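Local structure of GDP-L-fucose synthase (7M13) at residues T173-D178 against V184-L189; T281-S286 against K332-D337; E289-V294 against G302-N307. The protein catalyses an NADPH-dependent reaction in the synthesis of GDP-D-glycero-L-gluco-heptose, a building block of the capsular polysaccharides of Campylobacter jejuni. All coordinates share one frame; numbering follows the deposited sequence.

Contact 1 (T173-D178 against V184-L189); sequences TKANFD and VLPALL
Phe177, in the irregular loop 173-178, and Pro186, in the first turn of helix 184-199, bring their CA atoms to 5.1 Å, a separation close enough for main chain and side chains to share the interface. No hydrogen bond crosses it. The Pro186 ring is the wedge: its CG meets Ala175 CB at 3.7 Å, while its CB lies 3.3 Å from Asn176 O. The Phe177 side chain stands roughly square to the proline. With CG turned anti to the carbonyl carbon (chi1 -61°), the ring folds back over Ala175, its CD1 side along the helix, where CD1 approaches Pro186 O at 3.4 Å, in the ring plane at its edge. Ala175 CB lies over one face, offset toward the rim, and Leu189 CD2 comes obliquely to Phe177 CE1 at 4.1 Å. The loop is braced by an Asx turn in which Asp178 N donates to Asn176 OD1 over 3.1 Å (N-H...O 158°). Helix 335-347 adds Tyr346, edge-to-face with Phe177. Asn176 also places its side chain about 4 Å from those of Thr19 and Arg183, both residues that bind NADP(H). Between the two segments the chemistry is therefore apolar fit: Asn176 O is buried without a hydrogen-bond partner and faces proline carbon instead. A bond from Phe177 O to Arg190, one turn on, gives this cofactor-side loop of the Rossmann-type fold its polar tie to the helix.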
loop_
_atom_site.group_PDB
_atom_site.type_symbol
_atom_site.label_atom_id
_atom_site.label_comp_id
_atom_site.label_asym_id
_atom_site.label_seq_id
_atom_site.Cartn_x
_atom_site.Cartn_y
_atom_site.Cartn_z
ATOM N N THR B 173 -24.307 12.798 15.733
ATOM C CA THR B 173 -25.561 13.570 15.836
ATOM C C THR B 173 -26.052 13.812 14.404
ATOM O O THR B 173 -27.154 13.328 14.061
ATOM C CB THR B 173 -25.303 14.812 16.685
ATOM O OG1 THR B 173 -24.948 14.318 17.980
ATOM C CG2 THR B 173 -26.497 15.737 16.757
ATOM N N LYS B 174 -25.217 14.452 13.575
ATOM C CA LYS B 174 -25.534 14.736 12.153
ATOM C C LYS B 174 -24.952 13.640 11.259
ATOM O O LYS B 174 -23.993 13.927 10.513
ATOM C CB LYS B 174 -25.002 16.112 11.762
ATOM C CG LYS B 174 -25.466 17.250 12.664
ATOM C CD LYS B 174 -25.286 18.607 12.015
ATOM C CE LYS B 174 -26.032 19.719 12.724
ATOM N NZ LYS B 174 -25.679 19.777 14.160
ATOM N N ALA B 175 -25.545 12.446 11.308
ATOM C CA ALA B 175 -25.065 11.216 10.635
ATOM C C ALA B 175 -25.646 11.116 9.225
ATOM O O ALA B 175 -26.479 11.967 8.846
ATOM C CB ALA B 175 -25.441 9.999 11.449
ATOM N N ASN B 176 -25.216 10.091 8.486
ATOM C CA ASN B 176 -25.716 9.775 7.131
ATOM C C ASN B 176 -26.692 8.603 7.307
ATOM O O ASN B 176 -26.253 7.497 7.671
ATOM C CB ASN B 176 -24.535 9.578 6.175
ATOM C CG ASN B 176 -24.923 9.059 4.808
ATOM O OD1 ASN B 176 -26.029 8.563 4.599
ATOM N ND2 ASN B 176 -24.008 9.170 3.865
ATOM N N PHE B 177 -27.989 8.880 7.131
ATOM C CA PHE B 177 -29.097 7.941 7.429
ATOM C C PHE B 177 -29.575 7.243 6.154
ATOM O O PHE B 177 -30.641 6.606 6.214
ATOM C CB PHE B 177 -30.247 8.695 8.091
ATOM C CG PHE B 177 -29.877 9.335 9.400
ATOM C CD1 PHE B 177 -29.832 8.582 10.569
ATOM C CD2 PHE B 177 -29.618 10.692 9.471
ATOM C CE1 PHE B 177 -29.505 9.182 11.777
ATOM C CE2 PHE B 177 -29.301 11.287 10.683
ATOM C CZ PHE B 177 -29.250 10.534 11.833
ATOM N N ASP B 178 -28.806 7.323 5.060
ATOM C CA ASP B 178 -29.122 6.627 3.783
ATOM C C ASP B 178 -29.099 5.108 4.011
ATOM O O ASP B 178 -28.181 4.617 4.712
ATOM C CB ASP B 178 -28.174 7.055 2.658
ATOM C CG ASP B 178 -28.305 8.521 2.290
ATOM O OD1 ASP B 178 -27.560 8.969 1.392
ATOM O OD2 ASP B 178 -29.150 9.204 2.909
ATOM N N VAL B 184 -24.147 1.299 10.082
ATOM C CA VAL B 184 -24.969 0.303 10.830
ATOM C C VAL B 184 -25.883 1.076 11.785
ATOM O O VAL B 184 -27.103 0.826 11.769
ATOM C CB VAL B 184 -24.105 -0.735 11.580
ATOM C CG1 VAL B 184 -24.922 -1.555 12.567
ATOM C CG2 VAL B 184 -23.369 -1.650 10.616
ATOM N N LEU B 185 -25.328 1.955 12.627
ATOM C CA LEU B 185 -26.134 2.547 13.726
ATOM C C LEU B 185 -27.101 3.573 13.143
ATOM O O LEU B 185 -28.291 3.509 13.429
ATOM C CB LEU B 185 -25.222 3.107 14.821
ATOM C CG LEU B 185 -25.873 3.390 16.172
ATOM C CD1 LEU B 185 -26.993 2.407 16.489
ATOM C CD2 LEU B 185 -24.853 3.392 17.293
ATOM N N PRO B 186 -26.691 4.523 12.272
ATOM C CA PRO B 186 -27.656 5.455 11.688
ATOM C C PRO B 186 -28.816 4.753 10.974
ATOM O O PRO B 186 -29.934 5.217 11.141
ATOM C CB PRO B 186 -26.812 6.299 10.715
ATOM C CG PRO B 186 -25.436 6.283 11.372
ATOM C CD PRO B 186 -25.304 4.867 11.899
ATOM N N ALA B 187 -28.543 3.665 10.254
ATOM C CA ALA B 187 -29.562 2.898 9.492
ATOM C C ALA B 187 -30.485 2.163 10.462
ATOM O O ALA B 187 -31.703 2.149 10.215
ATOM C CB ALA B 187 -28.924 1.910 8.554
ATOM N N LEU B 188 -29.926 1.566 11.517
ATOM C CA LEU B 188 -30.725 0.889 12.565
ATOM C C LEU B 188 -31.703 1.906 13.170
ATOM O O LEU B 188 -32.902 1.580 13.281
ATOM C CB LEU B 188 -29.775 0.302 13.617
ATOM C CG LEU B 188 -30.409 -0.674 14.606
ATOM C CD1 LEU B 188 -31.139 -1.797 13.888
ATOM C CD2 LEU B 188 -29.340 -1.242 15.521
ATOM N N LEU B 189 -31.229 3.094 13.549
ATOM C CA LEU B 189 -32.096 4.151 14.125
ATOM C C LEU B 189 -33.223 4.410 13.123
ATOM O O LEU B 189 -34.401 4.453 13.559
ATOM C CB LEU B 189 -31.290 5.422 14.399
ATOM C CG LEU B 189 -32.083 6.565 15.027
ATOM C CD1 LEU B 189 -32.696 6.137 16.354
ATOM C CD2 LEU B 189 -31.205 7.790 15.220
#

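Contact 2 (T281-S286 against K332-D337); sequences TGIDYS and KIELKD
Tyr285 and Leu335 make the main apolar contact, a CH-pi interaction. Leu335 CD2 lies 3.8 Å from the centroid of the Tyr285 ring and 24° off its normal, hence over the face, though displaced toward the CD2-CE2 side, where Tyr285 CD2 and Leu335 CD2 are 3.5 Å apart. The leucine and the tyrosine run antiparallel, overlapping along their lengths. Leu335 has its CG anti to the backbone N (chi1 -174°), which sends one methyl branch over the ring while its CB stays near the phenolic end. Val290 and Met293 of helix 287-298 also touch the tyrosine.

Polar contact is indirect and runs through one water. Lying in the plane of the Tyr285 ring, this water is 2.7 Å from Tyr285 OH; it donates to Glu334 OE1 at 2.8 Å and accepts from Leu335 N at 3.0 Å. Glu334 is the N-cap of helix 335-347, so the water serves a backbone N-H of the first turn and joins it to both the carboxylate and the phenol.

Looser van der Waals approaches complete the interface: Ile283 CD1 stands 4.2 Å from Glu334 OE1, and Thr281 CG2 borders Ile333 O. Beyond the two segments, Asp249 accepts from Lys332 N and Ile333 N, and Tyr285 pairs through its backbone with Arg242, a predicted substrate-binding residue of strand 241-246.

With no direct hydrogen bond across, the methyl over the ring supplies the close packing and would hinder rotation of the ring, while the three-partner water ties the phenol to the start of the C-terminal helix, fixing the position of its oxygen and probably orienting its O-H.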
loop_
_atom_site.group_PDB
_atom_site.type_symbol
_atom_site.label_atom_id
_atom_site.label_comp_id
_atom_site.label_asym_id
_atom_site.label_seq_id
_atom_site.Cartn_x
_atom_site.Cartn_y
_atom_site.Cartn_z
ATOM N N THR B 281 -14.331 3.392 22.124
ATOM C CA THR B 281 -14.849 3.444 23.508
ATOM C C THR B 281 -14.360 2.236 24.310
ATOM O O THR B 281 -14.536 2.274 25.519
ATOM C CB THR B 281 -16.381 3.498 23.507
ATOM O OG1 THR B 281 -16.869 2.260 22.993
ATOM C CG2 THR B 281 -16.938 4.656 22.711
ATOM N N GLY B 282 -13.803 1.223 23.655
ATOM C CA GLY B 282 -13.197 0.052 24.309
ATOM C C GLY B 282 -14.231 -0.998 24.640
ATOM O O GLY B 282 -13.872 -2.035 25.206
ATOM N N ILE B 283 -15.477 -0.768 24.237
ATOM C CA ILE B 283 -16.638 -1.605 24.635
ATOM C C ILE B 283 -17.389 -1.970 23.365
ATOM O O ILE B 283 -17.600 -1.064 22.505
ATOM C CB ILE B 283 -17.526 -0.822 25.620
ATOM C CG1 ILE B 283 -16.736 -0.401 26.866
ATOM C CG2 ILE B 283 -18.753 -1.642 25.976
ATOM C CD1 ILE B 283 -17.126 0.944 27.451
ATOM N N ASP B 284 -17.796 -3.222 23.208
ATOM C CA ASP B 284 -18.656 -3.602 22.070
ATOM C C ASP B 284 -19.992 -4.138 22.590
ATOM O O ASP B 284 -20.117 -4.339 23.826
ATOM C CB ASP B 284 -17.973 -4.564 21.106
ATOM C CG ASP B 284 -17.598 -5.927 21.647
ATOM O OD1 ASP B 284 -17.866 -6.191 22.835
ATOM O OD2 ASP B 284 -17.006 -6.698 20.855
ATOM N N TYR B 285 -20.909 -4.305 21.646
ATOM C CA TYR B 285 -22.314 -4.693 21.905
ATOM C C TYR B 285 -22.740 -5.687 20.841
ATOM O O TYR B 285 -22.374 -5.534 19.662
ATOM C CB TYR B 285 -23.219 -3.470 21.877
ATOM C CG TYR B 285 -22.954 -2.453 22.959
ATOM C CD1 TYR B 285 -23.686 -2.454 24.128
ATOM C CD2 TYR B 285 -22.001 -1.463 22.808
ATOM C CE1 TYR B 285 -23.493 -1.502 25.109
ATOM C CE2 TYR B 285 -21.776 -0.512 23.786
ATOM C CZ TYR B 285 -22.520 -0.532 24.949
ATOM O OH TYR B 285 -22.332 0.407 25.924
ATOM N N SER B 286 -23.565 -6.667 21.224
ATOM C CA SER B 286 -24.263 -7.521 20.244
ATOM C C SER B 286 -25.281 -6.658 19.492
ATOM O O SER B 286 -25.751 -5.649 20.058
ATOM C CB SER B 286 -24.927 -8.705 20.901
ATOM O OG SER B 286 -26.025 -8.277 21.678
ATOM N N LYS B 332 -16.123 10.044 26.096
ATOM C CA LYS B 332 -17.133 10.631 27.013
ATOM C C LYS B 332 -18.556 10.154 26.705
ATOM O O LYS B 332 -19.400 10.316 27.607
ATOM C CB LYS B 332 -17.126 12.147 26.876
ATOM C CG LYS B 332 -15.811 12.823 27.216
ATOM C CD LYS B 332 -15.836 14.310 26.896
ATOM C CE LYS B 332 -14.509 14.996 27.149
ATOM N NZ LYS B 332 -14.679 16.382 27.649
ATOM N N ILE B 333 -18.869 9.728 25.480
ATOM C CA ILE B 333 -20.270 9.480 25.046
ATOM C C ILE B 333 -20.513 7.978 25.104
ATOM O O ILE B 333 -19.989 7.240 24.267
ATOM C CB ILE B 333 -20.563 10.078 23.657
ATOM C CG1 ILE B 333 -20.333 11.586 23.638
ATOM C CG2 ILE B 333 -21.971 9.732 23.223
ATOM C CD1 ILE B 333 -20.485 12.199 22.283
ATOM N N GLU B 334 -21.328 7.535 26.067
ATOM C CA GLU B 334 -21.806 6.139 26.106
ATOM C C GLU B 334 -22.856 5.957 25.013
ATOM O O GLU B 334 -23.505 6.928 24.619
ATOM C CB GLU B 334 -22.354 5.791 27.491
ATOM C CG GLU B 334 -21.325 5.882 28.617
ATOM C CD GLU B 334 -19.957 5.241 28.384
ATOM O OE1 GLU B 334 -19.876 4.153 27.768
ATOM O OE2 GLU B 334 -18.966 5.824 28.861
ATOM N N LEU B 335 -22.954 4.754 24.493
ATOM C CA LEU B 335 -23.732 4.442 23.278
ATOM C C LEU B 335 -25.197 4.903 23.414
ATOM O O LEU B 335 -25.696 5.569 22.484
ATOM C CB LEU B 335 -23.596 2.964 22.959
ATOM C CG LEU B 335 -24.237 2.529 21.641
ATOM C CD1 LEU B 335 -23.680 3.308 20.456
ATOM C CD2 LEU B 335 -24.039 1.048 21.420
ATOM N N LYS B 336 -25.882 4.572 24.511
ATOM C CA LYS B 336 -27.317 4.952 24.674
ATOM C C LYS B 336 -27.466 6.476 24.551
ATOM O O LYS B 336 -28.383 6.937 23.822
ATOM C CB LYS B 336 -27.849 4.440 26.017
ATOM C CG LYS B 336 -28.167 2.954 26.036
ATOM C CD LYS B 336 -28.633 2.418 27.391
ATOM C CE LYS B 336 -27.611 1.524 28.066
ATOM N NZ LYS B 336 -26.501 2.311 28.653
ATOM N N ASP B 337 -26.603 7.236 25.236
ATOM C CA ASP B 337 -26.639 8.716 25.230
ATOM C C ASP B 337 -26.396 9.194 23.799
ATOM O O ASP B 337 -27.112 10.070 23.352
ATOM C CB ASP B 337 -25.642 9.311 26.222
ATOM C CG ASP B 337 -26.026 9.069 27.674
ATOM O OD1 ASP B 337 -27.244 9.042 27.965
ATOM O OD2 ASP B 337 -25.109 8.899 28.499
HETATM O O HOH W 1 -21.058 2.775 25.615
#

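Contact 3 (E289-V294 against G302-N307)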
loop_
_atom_site.group_PDB
_atom_site.type_symbol
_atom_site.label_atom_id
_atom_site.label_comp_id
_atom_site.label_asym_id
_atom_site.label_seq_id
_atom_site.Cartn_x
_atom_site.Cartn_y
_atom_site.Cartn_z
ATOM N N GLU B 289 -28.332 -6.216 21.544
ATOM C CA GLU B 289 -28.256 -5.172 22.596
ATOM C C GLU B 289 -28.437 -3.793 21.955
ATOM O O GLU B 289 -29.136 -2.960 22.525
ATOM C CB GLU B 289 -26.920 -5.244 23.345
ATOM C CG GLU B 289 -26.792 -6.491 24.217
ATOM C CD GLU B 289 -25.398 -6.847 24.716
ATOM O OE1 GLU B 289 -25.305 -7.546 25.753
ATOM O OE2 GLU B 289 -24.408 -6.458 24.074
ATOM N N VAL B 290 -27.792 -3.543 20.816
ATOM C CA VAL B 290 -27.893 -2.233 20.120
ATOM C C VAL B 290 -29.327 -2.045 19.617
ATOM O O VAL B 290 -29.868 -0.948 19.825
ATOM C CB VAL B 290 -26.886 -2.130 18.962
ATOM C CG1 VAL B 290 -27.045 -0.814 18.210
ATOM C CG2 VAL B 290 -25.476 -2.286 19.478
ATOM N N ALA B 291 -29.899 -3.062 18.983
ATOM C CA ALA B 291 -31.283 -2.981 18.454
ATOM C C ALA B 291 -32.255 -2.691 19.601
ATOM O O ALA B 291 -33.098 -1.811 19.424
ATOM C CB ALA B 291 -31.645 -4.212 17.681
ATOM N N LEU B 292 -32.112 -3.335 20.764
ATOM C CA LEU B 292 -33.026 -3.051 21.902
ATOM C C LEU B 292 -32.828 -1.610 22.357
ATOM O O LEU B 292 -33.815 -0.946 22.684
ATOM C CB LEU B 292 -32.773 -4.031 23.051
ATOM C CG LEU B 292 -33.144 -5.482 22.777
ATOM C CD1 LEU B 292 -32.728 -6.362 23.952
ATOM C CD2 LEU B 292 -34.633 -5.613 22.484
ATOM N N MET B 293 -31.586 -1.125 22.405
ATOM C CA MET B 293 -31.329 0.275 22.790
ATOM C C MET B 293 -32.107 1.160 21.826
ATOM O O MET B 293 -32.725 2.137 22.261
ATOM C CB MET B 293 -29.855 0.661 22.657
ATOM C CG MET B 293 -29.005 0.300 23.808
ATOM S SD MET B 293 -27.327 0.952 23.464
ATOM C CE MET B 293 -26.444 0.077 24.750
ATOM N N VAL B 294 -31.975 0.879 20.537
ATOM C CA VAL B 294 -32.575 1.768 19.508
ATOM C C VAL B 294 -34.095 1.713 19.669
ATOM O O VAL B 294 -34.715 2.793 19.671
ATOM C CB VAL B 294 -32.140 1.382 18.090
ATOM C CG1 VAL B 294 -32.959 2.142 17.063
ATOM C CG2 VAL B 294 -30.647 1.631 17.899
ATOM N N GLY B 302 -43.601 -2.558 18.620
ATOM C CA GLY B 302 -43.527 -3.846 17.909
ATOM C C GLY B 302 -42.367 -4.710 18.382
ATOM O O GLY B 302 -41.736 -4.381 19.396
ATOM N N GLU B 303 -42.100 -5.794 17.660
ATOM C CA GLU B 303 -41.131 -6.850 18.052
ATOM C C GLU B 303 -39.768 -6.572 17.424
ATOM O O GLU B 303 -39.694 -5.978 16.317
ATOM C CB GLU B 303 -41.627 -8.218 17.595
ATOM C CG GLU B 303 -42.931 -8.619 18.242
ATOM C CD GLU B 303 -43.681 -9.721 17.514
ATOM O OE1 GLU B 303 -44.758 -10.103 18.000
ATOM O OE2 GLU B 303 -43.180 -10.202 16.469
ATOM N N LEU B 304 -38.719 -7.009 18.112
ATOM C CA LEU B 304 -37.418 -7.298 17.484
ATOM C C LEU B 304 -37.380 -8.788 17.153
ATOM O O LEU B 304 -37.594 -9.620 18.065
ATOM C CB LEU B 304 -36.297 -6.882 18.437
ATOM C CG LEU B 304 -34.888 -7.224 17.963
ATOM C CD1 LEU B 304 -34.616 -6.628 16.588
ATOM C CD2 LEU B 304 -33.855 -6.761 18.989
ATOM N N VAL B 305 -37.111 -9.105 15.891
ATOM C CA VAL B 305 -37.035 -10.505 15.387
ATOM C C VAL B 305 -35.658 -10.713 14.760
ATOM O O VAL B 305 -35.239 -9.850 13.951
ATOM C CB VAL B 305 -38.158 -10.792 14.372
ATOM C CG1 VAL B 305 -38.130 -12.236 13.903
ATOM C CG2 VAL B 305 -39.530 -10.440 14.930
ATOM N N PHE B 306 -34.976 -11.805 15.113
ATOM C CA PHE B 306 -33.748 -12.254 14.413
ATOM C C PHE B 306 -34.106 -13.446 13.535
ATOM O O PHE B 306 -34.757 -14.389 14.011
ATOM C CB PHE B 306 -32.604 -12.518 15.396
ATOM C CG PHE B 306 -32.028 -11.225 15.897
ATOM C CD1 PHE B 306 -31.205 -10.462 15.080
ATOM C CD2 PHE B 306 -32.387 -10.720 17.138
ATOM C CE1 PHE B 306 -30.703 -9.249 15.525
ATOM C CE2 PHE B 306 -31.898 -9.496 17.573
ATOM C CZ PHE B 306 -31.051 -8.770 16.771
ATOM N N ASN B 307 -33.689 -13.353 12.277
ATOM C CA ASN B 307 -33.903 -14.373 11.228
ATOM C C ASN B 307 -32.560 -15.058 10.946
ATOM O O ASN B 307 -31.680 -14.407 10.346
ATOM C CB ASN B 307 -34.513 -13.722 9.988
ATOM C CG ASN B 307 -34.525 -14.654 8.802
ATOM O OD1 ASN B 307 -34.461 -15.869 8.974
ATOM N ND2 ASN B 307 -34.589 -14.091 7.607
#
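Ala291 and Leu304 meet without a flat group between them. The one ring nearby, that of Phe306, presents neither face nor edge to helix 287-298 at contact distance: its CZ stops 4.7 Å from Ala291 CB. Two residues along the strand from Leu304, it lies on the same side and is touched by that leucine: Leu304 CD1 stands 3.9 Å above the plane of the Phe306 ring, displaced to the rim on the CE2 side, and Leu304 CD2 comes obliquely to Phe306 CE2 at 3.7 Å. The ring also touches Ile234. The Glu289 carboxylate is directed elsewhere: OE2 accepts from Ser286 N, and, as Ser286 caps the helix with its own side chain, the pair fits a capping box.

Leu304 carries the contact with its two methyls. CD2 lies 3.6 Å from Ala291 CB, with CD1 a little farther from the same carbon at 4.0 Å. The CD2 branch also meets Leu292 CD2 at 3.8 Å, the two leucines standing nearly perpendicular. Leu304 has CG anti to its backbone N (chi1 175°), extending the branch toward the helix; in Leu292 CG is instead anti to the carbonyl carbon (chi1 -67°), which brings the end of a side chain on the exposed flank nearer the strand. The nearest CA atoms, those of Leu292 and Leu304, remain 7.5 Å apart, room taken up by these side chains.

Strand 303-307 pairs in parallel with strand 231-235 through Glu303, Val305 and Asn307, and Leu304 also packs on Ile234. Between the two segments, helix and small sheet meet by methyl packing; just beyond, Lys295 NZ of the same helix donates to Gly302 O, a polar tie. The alanine methyl sits between the two methyls of Leu304, so the fit here is one of shape.

From the N terminus, contact 1 comes first and closes a short loop, turning the chain after strand 162-171 back onto the start of helix 184-199. It is complete before contact 2 opens at 281-286. Contact 2 closes only at 332-337, and the shorter helix-to-strand loop of contact 3 lies wholly within that span; none of the three cross. Their shared ground is apolar. Leu185 CD2 meets Leu335 CD1 at 3.4 Å, Leu188 CD2 meets Val290 CG1 at 3.6 Å, and Tyr285 CE1 meets Met293 CE at 3.4 Å. Helices 184-199, 287-298 and 335-347 are thereby joined, linking the cofactor-side loop to the peripheral strand 303-307.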